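Side-chain contacts in putative lipoprotein YcdA (Bacillus subtilis subsp. subtilis str. 168, PDB 4R4G), which is of unknown function, a putative membrane-anchored lipoprotein that joins an Ig-like N-terminal domain to a mixed alpha/beta C-terminal domain: residues V17-V22 and Y108-T113; D36-L41 and T69-T74; K148-Y153 and S220-K225; A245-D250 and K284-A289; K257-Y260 and S265-Y268. All blocks are in the same frame, centred on the assembly; numbering follows the deposited sequence.

Interaction 1 (V17-V22 and Y108-T113)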
# COMPACT_ATOMS: atom_id res chain seq x y z
N VAL A 17 -9.17 -14.88 -31.31
CA VAL A 17 -8.74 -14.30 -30.04
C VAL A 17 -9.65 -13.14 -29.69
O VAL A 17 -9.94 -12.29 -30.53
CB VAL A 17 -7.25 -13.88 -30.09
CG1 VAL A 17 -6.76 -13.39 -28.73
CG2 VAL A 17 -6.38 -15.02 -30.58
N LYS A 18 -10.09 -13.12 -28.44
CA LYS A 18 -10.94 -12.07 -27.89
C LYS A 18 -10.26 -11.51 -26.67
O LYS A 18 -9.85 -12.28 -25.81
CB LYS A 18 -12.34 -12.63 -27.51
CG LYS A 18 -12.98 -13.57 -28.54
CD LYS A 18 -14.44 -13.91 -28.22
CE LYS A 18 -14.65 -15.38 -27.97
NZ LYS A 18 -15.93 -15.86 -28.56
N ILE A 19 -10.15 -10.18 -26.59
CA ILE A 19 -9.58 -9.54 -25.42
C ILE A 19 -10.75 -9.16 -24.51
O ILE A 19 -11.48 -8.21 -24.79
CB ILE A 19 -8.70 -8.33 -25.78
CG1 ILE A 19 -7.56 -8.76 -26.70
CG2 ILE A 19 -8.21 -7.66 -24.51
CD1 ILE A 19 -6.69 -7.70 -27.07
N LYS A 20 -10.93 -9.92 -23.43
CA LYS A 20 -12.03 -9.75 -22.50
C LYS A 20 -11.83 -8.56 -21.56
O LYS A 20 -12.81 -7.87 -21.27
CB LYS A 20 -12.32 -11.05 -21.72
CG LYS A 20 -12.69 -12.21 -22.64
CD LYS A 20 -13.63 -13.22 -21.96
CE LYS A 20 -14.38 -14.05 -22.98
NZ LYS A 20 -15.18 -15.15 -22.36
N ASP A 21 -10.59 -8.29 -21.08
CA ASP A 21 -10.33 -7.16 -20.16
C ASP A 21 -8.87 -6.67 -20.24
O ASP A 21 -7.99 -7.45 -20.60
CB ASP A 21 -10.66 -7.59 -18.71
CG ASP A 21 -10.69 -6.45 -17.72
OD1 ASP A 21 -11.65 -5.66 -17.75
OD2 ASP A 21 -9.72 -6.33 -16.92
N VAL A 22 -8.61 -5.37 -19.91
CA VAL A 22 -7.28 -4.74 -19.90
C VAL A 22 -7.18 -3.81 -18.69
O VAL A 22 -7.93 -2.83 -18.60
CB VAL A 22 -6.90 -3.99 -21.21
CG1 VAL A 22 -5.56 -3.28 -21.08
CG2 VAL A 22 -6.86 -4.93 -22.41
N TYR A 108 0.10 0.20 -26.74
CA TYR A 108 0.50 -1.20 -26.77
C TYR A 108 -0.07 -1.92 -27.98
O TYR A 108 -0.98 -1.43 -28.65
CB TYR A 108 0.13 -1.93 -25.45
CG TYR A 108 0.40 -1.09 -24.22
CD1 TYR A 108 1.70 -0.75 -23.85
CD2 TYR A 108 -0.65 -0.60 -23.44
CE1 TYR A 108 1.95 0.07 -22.74
CE2 TYR A 108 -0.41 0.20 -22.32
CZ TYR A 108 0.89 0.53 -21.98
OH TYR A 108 1.13 1.34 -20.89
N GLU A 109 0.57 -3.04 -28.31
CA GLU A 109 0.21 -3.93 -29.37
C GLU A 109 0.41 -5.33 -28.88
O GLU A 109 1.52 -5.69 -28.50
CB GLU A 109 0.99 -3.63 -30.64
CG GLU A 109 0.60 -4.55 -31.79
CD GLU A 109 1.12 -4.19 -33.17
OE1 GLU A 109 0.55 -3.25 -33.79
OE2 GLU A 109 2.02 -4.90 -33.66
N LEU A 110 -0.68 -6.10 -28.81
CA LEU A 110 -0.67 -7.49 -28.40
C LEU A 110 -0.71 -8.34 -29.65
O LEU A 110 -1.59 -8.13 -30.48
CB LEU A 110 -1.86 -7.81 -27.48
CG LEU A 110 -1.96 -9.24 -26.94
CD1 LEU A 110 -1.01 -9.46 -25.81
CD2 LEU A 110 -3.35 -9.54 -26.45
N ASN A 111 0.27 -9.26 -29.80
CA ASN A 111 0.31 -10.18 -30.95
C ASN A 111 0.16 -11.59 -30.46
O ASN A 111 0.70 -11.94 -29.41
CB ASN A 111 1.59 -10.04 -31.81
CG ASN A 111 1.59 -10.92 -33.07
OD1 ASN A 111 0.85 -10.68 -34.05
ND2 ASN A 111 2.40 -11.98 -33.08
N TYR A 112 -0.63 -12.40 -31.20
CA TYR A 112 -0.89 -13.81 -30.92
C TYR A 112 -0.48 -14.62 -32.12
O TYR A 112 -0.97 -14.35 -33.22
CB TYR A 112 -2.35 -14.11 -30.56
CG TYR A 112 -2.66 -15.60 -30.52
CD1 TYR A 112 -2.08 -16.43 -29.56
CD2 TYR A 112 -3.49 -16.19 -31.47
CE1 TYR A 112 -2.37 -17.79 -29.51
CE2 TYR A 112 -3.76 -17.56 -31.45
CZ TYR A 112 -3.20 -18.36 -30.47
OH TYR A 112 -3.46 -19.72 -30.46
N THR A 113 0.43 -15.60 -31.91
CA THR A 113 0.90 -16.51 -32.96
C THR A 113 0.54 -17.92 -32.50
O THR A 113 1.16 -18.46 -31.57
CB THR A 113 2.39 -16.29 -33.31
OG1 THR A 113 2.55 -15.00 -33.90
CG2 THR A 113 2.93 -17.34 -34.28

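Interaction 2 (D36-L41 and T69-T74)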
# COMPACT_ATOMS: atom_id res chain seq x y z
N ASP A 36 10.26 0.63 -10.29
CA ASP A 36 9.32 1.20 -9.32
C ASP A 36 8.28 2.08 -10.04
O ASP A 36 7.14 2.24 -9.57
CB ASP A 36 10.07 2.00 -8.23
CG ASP A 36 11.14 1.26 -7.44
OD1 ASP A 36 11.23 0.01 -7.57
OD2 ASP A 36 11.87 1.93 -6.67
N ASP A 37 8.69 2.62 -11.20
CA ASP A 37 7.89 3.49 -12.03
C ASP A 37 7.10 2.72 -13.10
O ASP A 37 6.32 3.32 -13.85
CB ASP A 37 8.81 4.53 -12.67
CG ASP A 37 9.53 5.37 -11.63
OD1 ASP A 37 8.85 5.90 -10.70
OD2 ASP A 37 10.78 5.47 -11.71
N GLN A 38 7.26 1.38 -13.14
CA GLN A 38 6.54 0.55 -14.11
C GLN A 38 5.38 -0.15 -13.46
O GLN A 38 5.34 -0.33 -12.24
CB GLN A 38 7.45 -0.47 -14.78
CG GLN A 38 8.27 0.15 -15.88
CD GLN A 38 9.28 -0.77 -16.49
OE1 GLN A 38 9.93 -1.58 -15.80
NE2 GLN A 38 9.49 -0.64 -17.79
N LEU A 39 4.42 -0.54 -14.31
CA LEU A 39 3.23 -1.29 -13.94
C LEU A 39 3.23 -2.60 -14.70
O LEU A 39 4.14 -2.86 -15.50
CB LEU A 39 1.95 -0.48 -14.23
CG LEU A 39 1.74 0.80 -13.43
CD1 LEU A 39 0.49 1.51 -13.87
CD2 LEU A 39 1.66 0.52 -11.91
N VAL A 40 2.22 -3.42 -14.46
CA VAL A 40 2.07 -4.68 -15.16
C VAL A 40 0.73 -4.62 -15.85
O VAL A 40 -0.27 -4.35 -15.18
CB VAL A 40 2.24 -5.90 -14.20
CG1 VAL A 40 1.81 -7.21 -14.87
CG2 VAL A 40 3.68 -5.99 -13.71
N LEU A 41 0.71 -4.80 -17.18
CA LEU A 41 -0.54 -4.77 -17.93
C LEU A 41 -1.16 -6.16 -17.89
O LEU A 41 -0.52 -7.13 -18.32
CB LEU A 41 -0.29 -4.28 -19.37
CG LEU A 41 -1.52 -4.03 -20.24
CD1 LEU A 41 -2.15 -2.68 -19.93
CD2 LEU A 41 -1.15 -4.10 -21.69
N THR A 69 8.89 -1.10 -29.13
CA THR A 69 9.74 -1.93 -28.26
C THR A 69 8.98 -3.11 -27.67
O THR A 69 7.92 -2.92 -27.07
CB THR A 69 10.32 -1.05 -27.11
OG1 THR A 69 10.95 0.12 -27.65
CG2 THR A 69 11.29 -1.81 -26.20
N LYS A 70 9.56 -4.30 -27.78
CA LYS A 70 9.02 -5.51 -27.16
C LYS A 70 9.18 -5.39 -25.66
O LYS A 70 10.25 -4.98 -25.19
CB LYS A 70 9.73 -6.77 -27.70
CG LYS A 70 9.00 -8.07 -27.41
CD LYS A 70 9.68 -9.27 -28.04
CE LYS A 70 9.24 -10.56 -27.39
NZ LYS A 70 9.75 -11.76 -28.09
N MSE A 71 8.10 -5.68 -24.92
CA MSE A 71 8.10 -5.65 -23.45
C MSE A 71 8.23 -7.07 -22.88
O MSE A 71 7.87 -8.05 -23.52
CB MSE A 71 6.84 -4.97 -22.91
CG MSE A 71 6.73 -3.50 -23.27
SE MSE A 71 8.32 -2.37 -22.93
CE MSE A 71 8.06 -1.93 -21.14
N SER A 72 8.75 -7.17 -21.65
CA SER A 72 8.91 -8.44 -20.96
C SER A 72 7.57 -8.99 -20.53
O SER A 72 6.67 -8.26 -20.11
CB SER A 72 9.79 -8.26 -19.72
OG SER A 72 11.05 -7.68 -19.97
N ASP A 73 7.45 -10.29 -20.57
CA ASP A 73 6.28 -10.91 -20.02
C ASP A 73 6.58 -11.10 -18.54
O ASP A 73 7.76 -11.22 -18.16
CB ASP A 73 5.94 -12.23 -20.74
CG ASP A 73 7.10 -13.19 -20.83
OD1 ASP A 73 8.10 -12.85 -21.53
OD2 ASP A 73 7.02 -14.27 -20.20
N THR A 74 5.58 -11.05 -17.70
CA THR A 74 5.90 -11.24 -16.30
C THR A 74 4.90 -12.20 -15.70
O THR A 74 4.04 -12.71 -16.41
CB THR A 74 6.08 -9.92 -15.57
OG1 THR A 74 6.66 -10.22 -14.31
CG2 THR A 74 4.80 -9.13 -15.42

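Interaction 3 (K148-Y153 and S220-K225)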
# COMPACT_ATOMS: atom_id res chain seq x y z
N LYS A 148 -3.80 5.18 0.66
CA LYS A 148 -4.72 6.26 1.02
C LYS A 148 -5.33 5.89 2.38
O LYS A 148 -5.20 6.66 3.35
CB LYS A 148 -5.78 6.51 -0.09
CG LYS A 148 -5.20 7.10 -1.41
CD LYS A 148 -6.27 7.39 -2.50
CE LYS A 148 -5.70 7.56 -3.91
NZ LYS A 148 -5.84 6.31 -4.76
N ALA A 149 -5.86 4.66 2.50
CA ALA A 149 -6.39 4.11 3.74
C ALA A 149 -5.33 4.09 4.87
O ALA A 149 -5.64 4.56 5.96
CB ALA A 149 -6.94 2.72 3.51
N LEU A 150 -4.08 3.62 4.61
CA LEU A 150 -3.04 3.62 5.66
C LEU A 150 -2.75 5.05 6.17
O LEU A 150 -2.60 5.26 7.37
CB LEU A 150 -1.73 2.96 5.21
CG LEU A 150 -0.62 3.05 6.27
CD1 LEU A 150 -0.93 2.20 7.50
CD2 LEU A 150 0.73 2.75 5.72
N SER A 151 -2.71 6.03 5.25
CA SER A 151 -2.49 7.44 5.58
C SER A 151 -3.64 7.98 6.45
O SER A 151 -3.36 8.76 7.36
CB SER A 151 -2.33 8.26 4.30
OG SER A 151 -1.81 9.56 4.56
N ALA A 152 -4.91 7.55 6.19
CA ALA A 152 -6.10 7.94 6.97
C ALA A 152 -6.00 7.44 8.42
O ALA A 152 -6.35 8.16 9.34
CB ALA A 152 -7.37 7.40 6.33
N TYR A 153 -5.48 6.20 8.60
CA TYR A 153 -5.23 5.59 9.90
C TYR A 153 -4.22 6.43 10.66
O TYR A 153 -4.45 6.73 11.82
CB TYR A 153 -4.71 4.15 9.74
CG TYR A 153 -5.78 3.08 9.78
CD1 TYR A 153 -6.19 2.53 10.99
CD2 TYR A 153 -6.35 2.59 8.61
CE1 TYR A 153 -7.15 1.53 11.04
CE2 TYR A 153 -7.31 1.58 8.65
CZ TYR A 153 -7.71 1.06 9.86
OH TYR A 153 -8.68 0.08 9.90
N SER A 220 6.45 15.64 11.82
CA SER A 220 6.76 14.30 11.32
C SER A 220 6.00 14.11 10.04
O SER A 220 4.98 14.78 9.80
CB SER A 220 6.46 13.22 12.35
OG SER A 220 5.15 12.70 12.19
N SER A 221 6.53 13.22 9.20
CA SER A 221 5.94 12.96 7.90
C SER A 221 5.86 11.49 7.57
O SER A 221 6.69 10.70 8.03
CB SER A 221 6.75 13.67 6.82
OG SER A 221 6.02 13.71 5.61
N ILE A 222 4.87 11.13 6.77
CA ILE A 222 4.68 9.79 6.24
C ILE A 222 4.43 9.88 4.72
O ILE A 222 3.58 10.63 4.26
CB ILE A 222 3.59 8.96 6.95
CG1 ILE A 222 3.42 7.59 6.26
CG2 ILE A 222 2.24 9.72 7.04
CD1 ILE A 222 2.70 6.50 7.04
N GLN A 223 5.21 9.11 3.97
CA GLN A 223 5.00 8.91 2.54
C GLN A 223 4.56 7.47 2.43
O GLN A 223 5.31 6.58 2.85
CB GLN A 223 6.27 9.20 1.73
CG GLN A 223 6.56 10.68 1.47
CD GLN A 223 7.70 10.85 0.49
OE1 GLN A 223 8.86 11.08 0.88
NE2 GLN A 223 7.43 10.70 -0.81
N ALA A 224 3.32 7.23 1.97
CA ALA A 224 2.78 5.87 1.87
C ALA A 224 2.57 5.44 0.41
O ALA A 224 1.90 6.12 -0.37
CB ALA A 224 1.46 5.78 2.63
N LYS A 225 3.16 4.29 0.04
CA LYS A 225 3.01 3.75 -1.30
C LYS A 225 2.65 2.30 -1.25
O LYS A 225 3.36 1.54 -0.60
CB LYS A 225 4.30 3.93 -2.12
CG LYS A 225 4.07 3.61 -3.60
CD LYS A 225 5.32 3.35 -4.40
CE LYS A 225 4.86 2.79 -5.74
NZ LYS A 225 5.96 2.66 -6.74

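Interaction 4 (A245-D250 and K284-A289)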
# COMPACT_ATOMS: atom_id res chain seq x y z
N ALA A 245 13.38 13.11 19.14
CA ALA A 245 13.13 13.27 20.57
C ALA A 245 14.38 12.97 21.39
O ALA A 245 14.29 12.80 22.62
CB ALA A 245 11.99 12.37 21.01
N SER A 246 15.55 12.98 20.73
CA SER A 246 16.83 12.71 21.38
C SER A 246 17.06 13.64 22.54
O SER A 246 17.51 13.18 23.59
CB SER A 246 17.99 12.82 20.38
OG SER A 246 17.98 14.05 19.67
N SER A 247 16.65 14.91 22.41
CA SER A 247 16.83 15.92 23.46
C SER A 247 15.75 15.94 24.53
O SER A 247 15.99 16.56 25.57
CB SER A 247 16.88 17.32 22.84
OG SER A 247 15.70 17.61 22.13
N LEU A 248 14.58 15.29 24.31
CA LEU A 248 13.42 15.35 25.23
C LEU A 248 13.78 15.06 26.69
O LEU A 248 13.32 15.78 27.60
CB LEU A 248 12.28 14.44 24.77
CG LEU A 248 10.89 14.66 25.37
CD1 LEU A 248 10.47 16.13 25.36
CD2 LEU A 248 9.86 13.83 24.65
N SER A 249 14.64 14.05 26.91
CA SER A 249 15.17 13.66 28.23
C SER A 249 15.70 14.88 28.95
O SER A 249 15.16 15.27 29.98
CB SER A 249 16.28 12.62 28.07
OG SER A 249 17.34 13.07 27.25
N ASP A 250 16.72 15.53 28.34
CA ASP A 250 17.41 16.72 28.85
C ASP A 250 16.46 17.90 29.02
O ASP A 250 16.50 18.55 30.05
CB ASP A 250 18.60 17.10 27.94
CG ASP A 250 19.67 16.02 27.80
OD1 ASP A 250 20.09 15.46 28.84
OD2 ASP A 250 20.12 15.77 26.66
N LYS A 284 6.22 19.20 21.59
CA LYS A 284 5.74 20.11 20.54
C LYS A 284 6.86 21.03 20.01
O LYS A 284 6.70 21.60 18.93
CB LYS A 284 4.58 20.98 21.08
CG LYS A 284 3.19 20.34 21.11
CD LYS A 284 2.23 21.29 21.88
CE LYS A 284 0.90 20.69 22.27
NZ LYS A 284 0.13 21.61 23.14
N LYS A 285 7.97 21.19 20.76
CA LYS A 285 9.12 22.02 20.39
C LYS A 285 10.14 21.28 19.51
O LYS A 285 11.05 21.92 18.97
CB LYS A 285 9.86 22.48 21.64
CG LYS A 285 9.16 23.53 22.46
CD LYS A 285 10.16 24.08 23.45
CE LYS A 285 9.49 24.76 24.58
NZ LYS A 285 10.48 25.16 25.60
N LEU A 286 10.05 19.92 19.43
CA LEU A 286 11.03 19.12 18.70
C LEU A 286 10.79 19.12 17.20
O LEU A 286 9.64 19.13 16.76
CB LEU A 286 11.03 17.67 19.19
CG LEU A 286 11.02 17.33 20.65
CD1 LEU A 286 10.51 15.91 20.84
CD2 LEU A 286 12.38 17.48 21.27
N GLY A 287 11.86 19.00 16.44
CA GLY A 287 11.77 18.92 14.98
C GLY A 287 11.99 17.54 14.41
O GLY A 287 12.34 16.61 15.14
N PRO A 288 11.82 17.36 13.09
CA PRO A 288 12.06 16.04 12.50
C PRO A 288 13.53 15.63 12.54
O PRO A 288 14.43 16.49 12.61
CB PRO A 288 11.59 16.19 11.06
CG PRO A 288 10.91 17.49 10.96
CD PRO A 288 11.44 18.33 12.05
N ALA A 289 13.75 14.31 12.51
CA ALA A 289 15.08 13.72 12.48
C ALA A 289 15.61 13.76 11.05
O ALA A 289 14.82 13.89 10.10
CB ALA A 289 15.02 12.29 12.99

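Interaction 5 (K257-Y260 and S265-Y268)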
# COMPACT_ATOMS: atom_id res chain seq x y z
N LYS A 257 14.72 20.80 36.79
CA LYS A 257 15.74 21.50 37.57
C LYS A 257 15.33 22.96 37.80
O LYS A 257 15.40 23.44 38.93
CB LYS A 257 17.12 21.43 36.89
CG LYS A 257 17.84 20.09 37.01
CD LYS A 257 19.20 20.14 36.31
CE LYS A 257 19.74 18.78 35.96
NZ LYS A 257 20.90 18.88 35.03
N ASP A 258 14.81 23.62 36.74
CA ASP A 258 14.30 25.00 36.75
C ASP A 258 13.13 25.17 37.74
O ASP A 258 12.89 26.29 38.17
CB ASP A 258 13.86 25.40 35.32
CG ASP A 258 13.85 26.90 35.07
OD1 ASP A 258 12.98 27.59 35.65
OD2 ASP A 258 14.67 27.37 34.27
N TYR A 259 12.43 24.05 38.10
CA TYR A 259 11.31 23.96 39.06
C TYR A 259 11.82 23.70 40.51
O TYR A 259 11.10 23.98 41.48
CB TYR A 259 10.36 22.84 38.62
CG TYR A 259 9.25 22.47 39.59
CD1 TYR A 259 8.11 23.26 39.71
CD2 TYR A 259 9.30 21.28 40.31
CE1 TYR A 259 7.07 22.90 40.57
CE2 TYR A 259 8.26 20.91 41.16
CZ TYR A 259 7.15 21.72 41.29
OH TYR A 259 6.12 21.35 42.12
N TYR A 260 13.04 23.13 40.64
CA TYR A 260 13.73 22.90 41.91
C TYR A 260 14.46 24.21 42.29
O TYR A 260 14.48 24.55 43.47
CB TYR A 260 14.68 21.69 41.86
CG TYR A 260 14.02 20.36 42.17
CD1 TYR A 260 13.38 20.13 43.39
CD2 TYR A 260 14.09 19.30 41.27
CE1 TYR A 260 12.79 18.90 43.68
CE2 TYR A 260 13.50 18.06 41.55
CZ TYR A 260 12.85 17.87 42.75
OH TYR A 260 12.27 16.66 43.05
N SER A 265 11.80 22.93 48.45
CA SER A 265 11.03 21.98 49.25
C SER A 265 9.96 21.23 48.42
O SER A 265 8.86 20.93 48.91
CB SER A 265 10.37 22.70 50.42
OG SER A 265 9.82 23.95 50.02
N ALA A 266 10.32 20.90 47.16
CA ALA A 266 9.45 20.19 46.23
C ALA A 266 9.64 18.68 46.35
O ALA A 266 10.76 18.18 46.19
CB ALA A 266 9.72 20.65 44.80
N SER A 267 8.55 17.96 46.67
CA SER A 267 8.55 16.51 46.83
C SER A 267 8.76 15.79 45.50
O SER A 267 8.76 16.42 44.44
CB SER A 267 7.27 16.03 47.50
OG SER A 267 6.11 16.27 46.72
N TYR A 268 8.95 14.46 45.56
CA TYR A 268 9.12 13.63 44.38
C TYR A 268 7.81 13.62 43.58
O TYR A 268 7.86 13.63 42.36
CB TYR A 268 9.55 12.21 44.77
CG TYR A 268 9.85 11.30 43.59
CD1 TYR A 268 11.08 11.36 42.93
CD2 TYR A 268 8.92 10.37 43.15
CE1 TYR A 268 11.36 10.53 41.85
CE2 TYR A 268 9.19 9.52 42.08
CZ TYR A 268 10.41 9.61 41.43
OH TYR A 268 10.69 8.78 40.37

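Interaction 1 (V17-V22 and Y108-T113)
The first torsions of Val17 and Tyr112 turn their side chains toward each other. In Val17, CG1 stands anti to the backbone N (chi1 -175°), which leaves CG2 beside that nitrogen and directed at the opposing strand; in Tyr112, CG is likewise anti to its own N (chi1 170°), and the ring swings out toward the valine. Val17 CG2 settles obliquely at the CD2 corner of the ring, with Tyr112 CE2 3.8 Å away and Tyr112 CG also 3.8 Å away. The closer modelled approach to CD2 is doubtful at 2.62 Å resolution.

The second pair is looser. Ile19 has an extended outer chain (chi2 -179°) that carries CD1 to 3.9 Å from Leu110 CD2, the two side chains sliding past each other in opposite senses. No polar atom takes part in either touch, and no hydrogen bond joins the segments.

The backbones stand well apart, 7.9 Å from Val17 CA to Tyr112 CA and 9.6 Å from Ile19 CA to Leu110 CA, so the strands face one another through side chains. Phe62 meets the Tyr112 ring, Phe127 touches Val17 and Ile19, and Leu98 and Phe100 touch Leu110. Strands 16-25 and 107-112 belong to different antiparallel sheets, and this facing of apolar side chains across two sheets is part of the hydrophobic core of an Ig-like beta-sandwich.

Interaction 2 (D36-L41 and T69-T74)
Val40 and Thr74 form the tight part of this contact, and Gln38 with Met71 the loose one. The evidence is in the number of touches and in the burial. Thr74 CG2 lies 3.6 Å from Val40 CG1 and 3.7 Å from Val40 CG2, so one methyl is met by both branches of the valine, the two side chains reaching toward each other tip to tip. Both residues are buried. Thr74 has OG1 anti to its backbone N (chi1 -168°); that torsion divides the residue's work, turning CG2 to the valine while OG1 is hydrogen-bonded to the carboxylate of Asp31.

On the other side, a single approach joins two partly exposed side chains: Gln38 NE2 is 3.9 Å from CE of Met71, which is modelled as selenomethionine. Gln38 runs out extended beyond CG, whereas Met71 bends at both chi2 and chi3 to present its terminal methyl, and they arrive from opposite directions. This is van der Waals contact alone. Gln38 OE1 accepts a hydrogen bond from the backbone N of Ser35.

No hydrogen bond crosses between the segments, and the nearest backbones, at Val40 CA and Thr74 CA, stand 7.7 Å apart. Strand 93-102 supplies common neighbours: Val101 touches both Gln38 and Thr74, and Phe99 touches Val40. The contact joins the start of strand 39-48, in the sheet with 16-25 and 93-102, to strand 69-71, an outermost strand of the other sheet that pairs with 62-66, and to the chain just after it.

Interaction 3 (K148-Y153 and S220-K225)
Leu150 reaches from its helix to Ile222 and Ala224 of the strand, and its side chain can be followed atom by atom. Leu150 CB starts toward the strand but is still 5.0 Å from Ala224 CB, too far for close packing. CG is anti to the backbone N (chi1 176°), which extends the chain away from the helix, yet it too stops short of the Ile222 methyl. At the branch the two methyls part company. CD1 turns off and stays farther away, while Leu150 CD2 makes the contact, lying 4.4 Å from Ile222 CD1 and 4.4 Å from Ala224 CB.

Those two partners subtend about 63° at CD2, so the methyl sits opposite the pair, equally far from both. Ile222 and Ala224 are two residues apart on the strand and therefore point to the same side, with Gln223 turned away between them. Separations of this size describe a light apolar touch, with no hydrogen bond between the segments. Part of the surface of Ser151, next on the helix, is covered by the strand, though its side chain makes no close contact.

The sheet also supplies Val236 of strand 233-244 and Val297 and Met299 of strand 293-301, which touch the leucine. Helix 145-157 is therefore laid on one face of a mixed sheet, with Leu150 touching residues of three strands. Such helix-on-sheet packing is consistent with the NTF2-like clan to which the DUF5105 family is assigned.

Interaction 4 (A245-D250 and K284-A289)
Leu286 meets Ala245, Ser247 and Leu248 without any aromatic ring or side-chain amide, so the flat group to consider is the peptide unit joining Ser247 to Leu248. Leu286 CD2 stands off one face of that unit, 4.3 Å from Leu248 N and mostly displaced along the normal to the plane. At its edge, the same N-H is used within the turn: Leu248 N donates to Ala245 O at 3.0 Å.

The leucine then splits its two branches. Leu286 CD1 takes the alanine side, 3.7 Å from Ala245 CA and 3.8 Å from Ala245 CB, and also comes to 4.4 Å from Leu248 CD2. Leu286 CD2 takes the serine side, 3.4 Å from Ser247 OG. Chi1 of Leu286 (-46°, CG anti to the carbonyl carbon) directs the branch point, and chi2 (159°) sets the two methyls. Ser247 OG meets only a methyl here; its polar need is served by a hydrogen bond with Arg251 NH1, and Arg251 also touches Leu286.

Of the 161 Å² buried between the segments, Leu286 alone contributes 88 Å², more than half of the total, so most of the contact is made by this side chain. Val243 of strand 233-244 touches it as well, while Tyr279 and Phe283 pack against Leu248. Backbone bonds from Gly287 to Asp244 and from Ala289 to Pro242 carry the loop on beside the strand. The motif is a helical hairpin whose two ends are brought together at the sheet: the turn from strand 233-244 into helix 248-260 packs against the loop leaving helix 268-283.

Interaction 5 (K257-Y260 and S265-Y268)
Ala266 receives two tyrosines, Tyr259 and Tyr260, that come at the end of the segment 257-260. In sequence order, Lys257 comes first: its carbonyl O accepts from Tyr260 N at 2.9 Å, an i to i+3 backbone bond at this end of the helix, and its NZ forms a salt bridge with Glu253 one turn back.

Tyr259 has CG anti to its backbone N (chi1 172°), which sends the ring along toward the returning chain. Tyr259 CE2 lies 3.9 Å from Ala266 CB, which approaches the ring obliquely, and the ring is stacked with Tyr274 of helix 268-283.

Tyr260 makes the broader contact. Tyr260 CE1 is 3.7 Å from Ala266 CB and 3.3 Å from Ala266 O, and that oxygen lies in the plane of the ring at its edge. The hydroxyl, Tyr260 OH, comes to 3.8 Å from Ser267 O, too long to count as a bond. Replacing Tyr260 by an alanine would probably open a gap beside Ala266 and leave its methyl and carbonyl without their ring-edge neighbour, with Tyr259 the one remaining partner of that methyl from segment 257-260.

Between the two tyrosines the Ala266 methyl is held from two directions, though all the residues concerned remain partly exposed. Just beyond, Ser267 occupies the N-cap position of helix 268-283, and its OG is also hydrogen-bonded to the carboxylate of Glu270. The whole is the connection of a helix-loop-helix hairpin, closed by aromatic side chains packed against an alanine immediately before the second helix's N-cap.

How the interactions relate
The five contacts are strung along an elongated chain. Interactions 1 and 2 lie in the Ig-like domain, 15 Å apart between centres, with 2 nested in the loop closed by 1; they touch where Val22 CG1 meets Leu41 CD1 at 3.6 Å. Interaction 3 follows in the C-terminal domain, 27 Å from interaction 2 between centres, yet Lys225 NZ comes to 3.1 Å from Asp36 O, so the two domains approach each other there. Interactions 4 and 5 share helix 248-260, 5 nested within 4, and lie at the hairpin's base and tip, 23 Å apart between centres. From interaction 1 to interaction 5 the centres span 78 Å, consistent with two domains set end to end.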